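Local coordinates for protein 2-(acetamidomethylene)succinate hydrolase (Mesorhizobium loti, PDB 3KXP) that catalyses the last step of vitamin B6 degradation, hydrolysing (E)-2-(acetamidomethylene)succinate to succinic semialdehyde, acetate, ammonia and carbon dioxide, at residues V159-P169 against Y251-R262. Numbering follows the deposited sequence.
Sequences VRSVVAIDFTP and YRDVTKPVLIVR
Tyr251, in the last turn of helix 248-253, lays its ring against Pro169 and its hydroxyl on Phe167 O. Its CB lies 3.9 Å from Pro169 CG; CG and CD1 lie against that same atom, CD1 at 3.4 Å. Pro169 CD stands over one face in a CH-pi contact, offset toward the rim beside CD1 and CE1. CZ passes Thr168 CA, and OH donates a 2.6 Å hydrogen bond to Phe167 O, near the ring plane; Ala164 CB and Thr168 CG2 also lie against OH, at 3.7 and 3.9 Å. A phenylalanine here would probably leave Phe167 O without this donor and the 166-169 loop less firmly tied to the helix. Alongside, strands 161-165 and 258-262 run parallel, 11° apart, joined by five backbone hydrogen bonds, from Val162 N to Pro257 O through Asp166 N to Val261 O. Lys256 folds back from CG onward (chi2 -49°), turning NZ onto Val159 O, 3.0 Å; NZ also bonds Pro156 O. Asp166 OD1 accepts Gly263 N, while OD2 is hydrogen-bonded to His294 ND1 and Ser266 OG, consistent with a catalytic triad with Ser142 as probable nucleophile. In this alpha/beta hydrolase fold the acid follows the sixth strand, the less usual of its two known places, rather than the seventh, 258-263.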
loop_
_atom_site.group_PDB
_atom_site.type_symbol
_atom_site.label_atom_id
_atom_site.label_comp_id
_atom_site.label_asym_id
_atom_site.label_seq_id
_atom_site.Cartn_x
_atom_site.Cartn_y
_atom_site.Cartn_z
ATOM N N VAL A 159 15.453 9.855 -1.396
ATOM C CA VAL A 159 14.636 8.672 -1.617
ATOM C C VAL A 159 13.163 8.935 -1.885
ATOM O O VAL A 159 12.477 9.652 -1.151
ATOM C CB VAL A 159 14.813 7.664 -0.443
ATOM C CG1 VAL A 159 15.127 8.408 0.827
ATOM C CG2 VAL A 159 13.568 6.803 -0.277
ATOM N N ARG A 160 12.698 8.329 -2.968
ATOM C CA ARG A 160 11.326 8.441 -3.435
ATOM C C ARG A 160 10.349 7.606 -2.606
ATOM O O ARG A 160 9.287 8.087 -2.208
ATOM C CB ARG A 160 11.284 8.009 -4.903
ATOM C CG ARG A 160 9.903 7.826 -5.490
ATOM C CD ARG A 160 10.014 7.454 -6.966
ATOM N NE ARG A 160 8.857 6.684 -7.415
ATOM C CZ ARG A 160 8.655 6.284 -8.666
ATOM N NH1 ARG A 160 9.533 6.582 -9.617
ATOM N NH2 ARG A 160 7.570 5.581 -8.959
ATOM N N SER A 161 10.720 6.357 -2.342
ATOM C CA SER A 161 9.871 5.453 -1.586
ATOM C C SER A 161 10.639 4.210 -1.169
ATOM O O SER A 161 11.685 3.886 -1.738
ATOM C CB SER A 161 8.668 5.041 -2.430
ATOM O OG SER A 161 9.094 4.519 -3.673
ATOM N N VAL A 162 10.102 3.506 -0.181
ATOM C CA VAL A 162 10.739 2.304 0.322
ATOM C C VAL A 162 9.805 1.109 0.390
ATOM O O VAL A 162 8.631 1.240 0.727
ATOM C CB VAL A 162 11.277 2.511 1.745
ATOM C CG1 VAL A 162 11.922 1.223 2.249
ATOM C CG2 VAL A 162 12.257 3.660 1.769
ATOM N N VAL A 163 10.343 -0.054 0.058
ATOM C CA VAL A 163 9.611 -1.301 0.161
ATOM C C VAL A 163 10.416 -2.047 1.224
ATOM O O VAL A 163 11.456 -2.636 0.922
ATOM C CB VAL A 163 9.630 -2.105 -1.148
ATOM C CG1 VAL A 163 9.017 -3.464 -0.915
ATOM C CG2 VAL A 163 8.854 -1.360 -2.244
ATOM N N ALA A 164 9.948 -1.979 2.470
ATOM C CA ALA A 164 10.606 -2.621 3.603
ATOM C C ALA A 164 10.145 -4.070 3.799
ATOM O O ALA A 164 9.131 -4.328 4.449
ATOM C CB ALA A 164 10.341 -1.817 4.869
ATOM N N ILE A 165 10.909 -5.010 3.256
ATOM C CA ILE A 165 10.565 -6.426 3.356
ATOM C C ILE A 165 11.071 -7.137 4.612
ATOM O O ILE A 165 12.258 -7.429 4.741
ATOM C CB ILE A 165 11.096 -7.215 2.132
ATOM C CG1 ILE A 165 10.549 -6.602 0.835
ATOM C CG2 ILE A 165 10.697 -8.686 2.249
ATOM C CD1 ILE A 165 11.009 -7.325 -0.432
ATOM N N ASP A 166 10.145 -7.404 5.526
ATOM C CA ASP A 166 10.388 -8.133 6.769
ATOM C C ASP A 166 11.337 -7.593 7.837
ATOM O O ASP A 166 12.259 -8.298 8.266
ATOM C CB ASP A 166 10.784 -9.576 6.447
ATOM C CG ASP A 166 10.022 -10.586 7.293
ATOM O OD1 ASP A 166 8.781 -10.643 7.160
ATOM O OD2 ASP A 166 10.647 -11.312 8.097
ATOM N N PHE A 167 11.113 -6.352 8.260
ATOM C CA PHE A 167 11.900 -5.756 9.326
ATOM C C PHE A 167 11.250 -4.475 9.791
ATOM O O PHE A 167 11.338 -3.434 9.140
ATOM C CB PHE A 167 13.349 -5.480 8.915
ATOM C CG PHE A 167 14.286 -5.380 10.096
ATOM C CD1 PHE A 167 14.211 -4.303 10.973
ATOM C CD2 PHE A 167 15.176 -6.407 10.379
ATOM C CE1 PHE A 167 15.005 -4.253 12.126
ATOM C CE2 PHE A 167 15.977 -6.371 11.527
ATOM C CZ PHE A 167 15.888 -5.290 12.404
ATOM N N THR A 168 10.613 -4.565 10.944
ATOM C CA THR A 168 9.891 -3.451 11.529
ATOM C C THR A 168 10.410 -3.205 12.940
ATOM O O THR A 168 11.294 -3.914 13.420
ATOM C CB THR A 168 8.405 -3.811 11.651
ATOM O OG1 THR A 168 8.278 -4.933 12.539
ATOM C CG2 THR A 168 7.814 -4.180 10.282
ATOM N N PRO A 169 9.869 -2.190 13.622
ATOM C CA PRO A 169 10.339 -1.952 14.985
ATOM C C PRO A 169 9.619 -2.996 15.833
ATOM O O PRO A 169 8.841 -3.793 15.299
ATOM C CB PRO A 169 9.832 -0.539 15.296
ATOM C CG PRO A 169 9.508 0.064 13.939
ATOM C CD PRO A 169 8.969 -1.112 13.180
ATOM N N TYR A 251 10.738 4.680 11.847
ATOM C CA TYR A 251 9.411 4.492 11.263
ATOM C C TYR A 251 8.496 5.654 11.631
ATOM O O TYR A 251 7.654 6.063 10.841
ATOM C CB TYR A 251 8.778 3.175 11.719
ATOM C CG TYR A 251 9.094 1.996 10.823
ATOM C CD1 TYR A 251 10.334 1.364 10.872
ATOM C CD2 TYR A 251 8.133 1.494 9.947
ATOM C CE1 TYR A 251 10.607 0.249 10.075
ATOM C CE2 TYR A 251 8.394 0.384 9.147
ATOM C CZ TYR A 251 9.631 -0.237 9.219
ATOM O OH TYR A 251 9.871 -1.362 8.463
ATOM N N ARG A 252 8.667 6.187 12.831
ATOM C CA ARG A 252 7.856 7.310 13.274
ATOM C C ARG A 252 8.128 8.589 12.467
ATOM O O ARG A 252 7.207 9.349 12.164
ATOM C CB ARG A 252 8.129 7.595 14.750
ATOM C CG ARG A 252 7.370 8.794 15.315
ATOM C CD ARG A 252 8.010 9.245 16.619
ATOM N NE ARG A 252 9.385 9.670 16.370
ATOM C CZ ARG A 252 10.366 9.609 17.264
ATOM N NH1 ARG A 252 10.129 9.135 18.483
ATOM N NH2 ARG A 252 11.591 10.009 16.931
ATOM N N ASP A 253 9.385 8.817 12.093
ATOM C CA ASP A 253 9.719 10.050 11.383
ATOM C C ASP A 253 9.824 10.023 9.862
ATOM O O ASP A 253 9.889 11.083 9.235
ATOM C CB ASP A 253 11.007 10.643 11.971
ATOM C CG ASP A 253 10.974 10.716 13.499
ATOM O OD1 ASP A 253 9.897 11.007 14.072
ATOM O OD2 ASP A 253 12.030 10.487 14.127
ATOM N N VAL A 254 9.820 8.837 9.258
ATOM C CA VAL A 254 9.938 8.767 7.805
ATOM C C VAL A 254 8.775 9.501 7.128
ATOM O O VAL A 254 7.610 9.218 7.392
ATOM C CB VAL A 254 10.028 7.292 7.304
ATOM C CG1 VAL A 254 8.747 6.527 7.626
ATOM C CG2 VAL A 254 10.308 7.278 5.811
ATOM N N THR A 255 9.102 10.450 6.255
ATOM C CA THR A 255 8.080 11.238 5.572
ATOM C C THR A 255 7.762 10.758 4.161
ATOM O O THR A 255 6.825 11.251 3.537
ATOM C CB THR A 255 8.486 12.726 5.488
ATOM O OG1 THR A 255 9.631 12.855 4.643
ATOM C CG2 THR A 255 8.837 13.266 6.860
ATOM N N LYS A 256 8.538 9.807 3.654
ATOM C CA LYS A 256 8.306 9.286 2.314
ATOM C C LYS A 256 7.512 7.978 2.373
ATOM O O LYS A 256 7.496 7.297 3.397
ATOM C CB LYS A 256 9.643 9.065 1.595
ATOM C CG LYS A 256 10.566 10.273 1.627
ATOM C CD LYS A 256 9.834 11.538 1.201
ATOM C CE LYS A 256 9.506 11.536 -0.277
ATOM N NZ LYS A 256 10.647 12.056 -1.070
ATOM N N PRO A 257 6.843 7.611 1.267
ATOM C CA PRO A 257 6.042 6.379 1.201
ATOM C C PRO A 257 6.829 5.121 1.563
ATOM O O PRO A 257 7.943 4.916 1.081
ATOM C CB PRO A 257 5.573 6.347 -0.253
ATOM C CG PRO A 257 5.517 7.806 -0.618
ATOM C CD PRO A 257 6.791 8.335 -0.014
ATOM N N VAL A 258 6.238 4.286 2.410
ATOM C CA VAL A 258 6.864 3.037 2.816
ATOM C C VAL A 258 5.853 1.895 2.813
ATOM O O VAL A 258 4.830 1.951 3.493
ATOM C CB VAL A 258 7.480 3.149 4.224
ATOM C CG1 VAL A 258 8.060 1.796 4.660
ATOM C CG2 VAL A 258 8.563 4.222 4.224
ATOM N N LEU A 259 6.131 0.867 2.023
ATOM C CA LEU A 259 5.266 -0.296 1.959
ATOM C C LEU A 259 5.873 -1.334 2.902
ATOM O O LEU A 259 7.047 -1.674 2.781
ATOM C CB LEU A 259 5.226 -0.857 0.543
ATOM C CG LEU A 259 4.483 -2.189 0.382
ATOM C CD1 LEU A 259 2.973 -1.964 0.490
ATOM C CD2 LEU A 259 4.819 -2.798 -0.982
ATOM N N ILE A 260 5.085 -1.825 3.848
ATOM C CA ILE A 260 5.588 -2.822 4.783
ATOM C C ILE A 260 5.180 -4.205 4.299
ATOM O O ILE A 260 3.995 -4.474 4.083
ATOM C CB ILE A 260 5.019 -2.616 6.196
ATOM C CG1 ILE A 260 5.366 -1.217 6.706
ATOM C CG2 ILE A 260 5.590 -3.662 7.135
ATOM C CD1 ILE A 260 4.705 -0.872 8.034
ATOM N N VAL A 261 6.164 -5.076 4.111
ATOM C CA VAL A 261 5.884 -6.431 3.664
ATOM C C VAL A 261 6.347 -7.405 4.728
ATOM O O VAL A 261 7.492 -7.335 5.180
ATOM C CB VAL A 261 6.606 -6.756 2.341
ATOM C CG1 VAL A 261 6.369 -8.205 1.967
ATOM C CG2 VAL A 261 6.092 -5.846 1.234
ATOM N N ARG A 262 5.450 -8.291 5.155
ATOM C CA ARG A 262 5.802 -9.293 6.155
ATOM C C ARG A 262 5.450 -10.667 5.634
ATOM O O ARG A 262 4.496 -10.828 4.872
ATOM C CB ARG A 262 5.048 -9.094 7.480
ATOM C CG ARG A 262 5.520 -10.082 8.558
ATOM C CD ARG A 262 4.662 -10.120 9.809
ATOM N NE ARG A 262 3.592 -11.097 9.665
ATOM C CZ ARG A 262 3.565 -12.299 10.234
ATOM N NH1 ARG A 262 4.552 -12.712 11.018
ATOM N NH2 ARG A 262 2.541 -13.099 9.995
#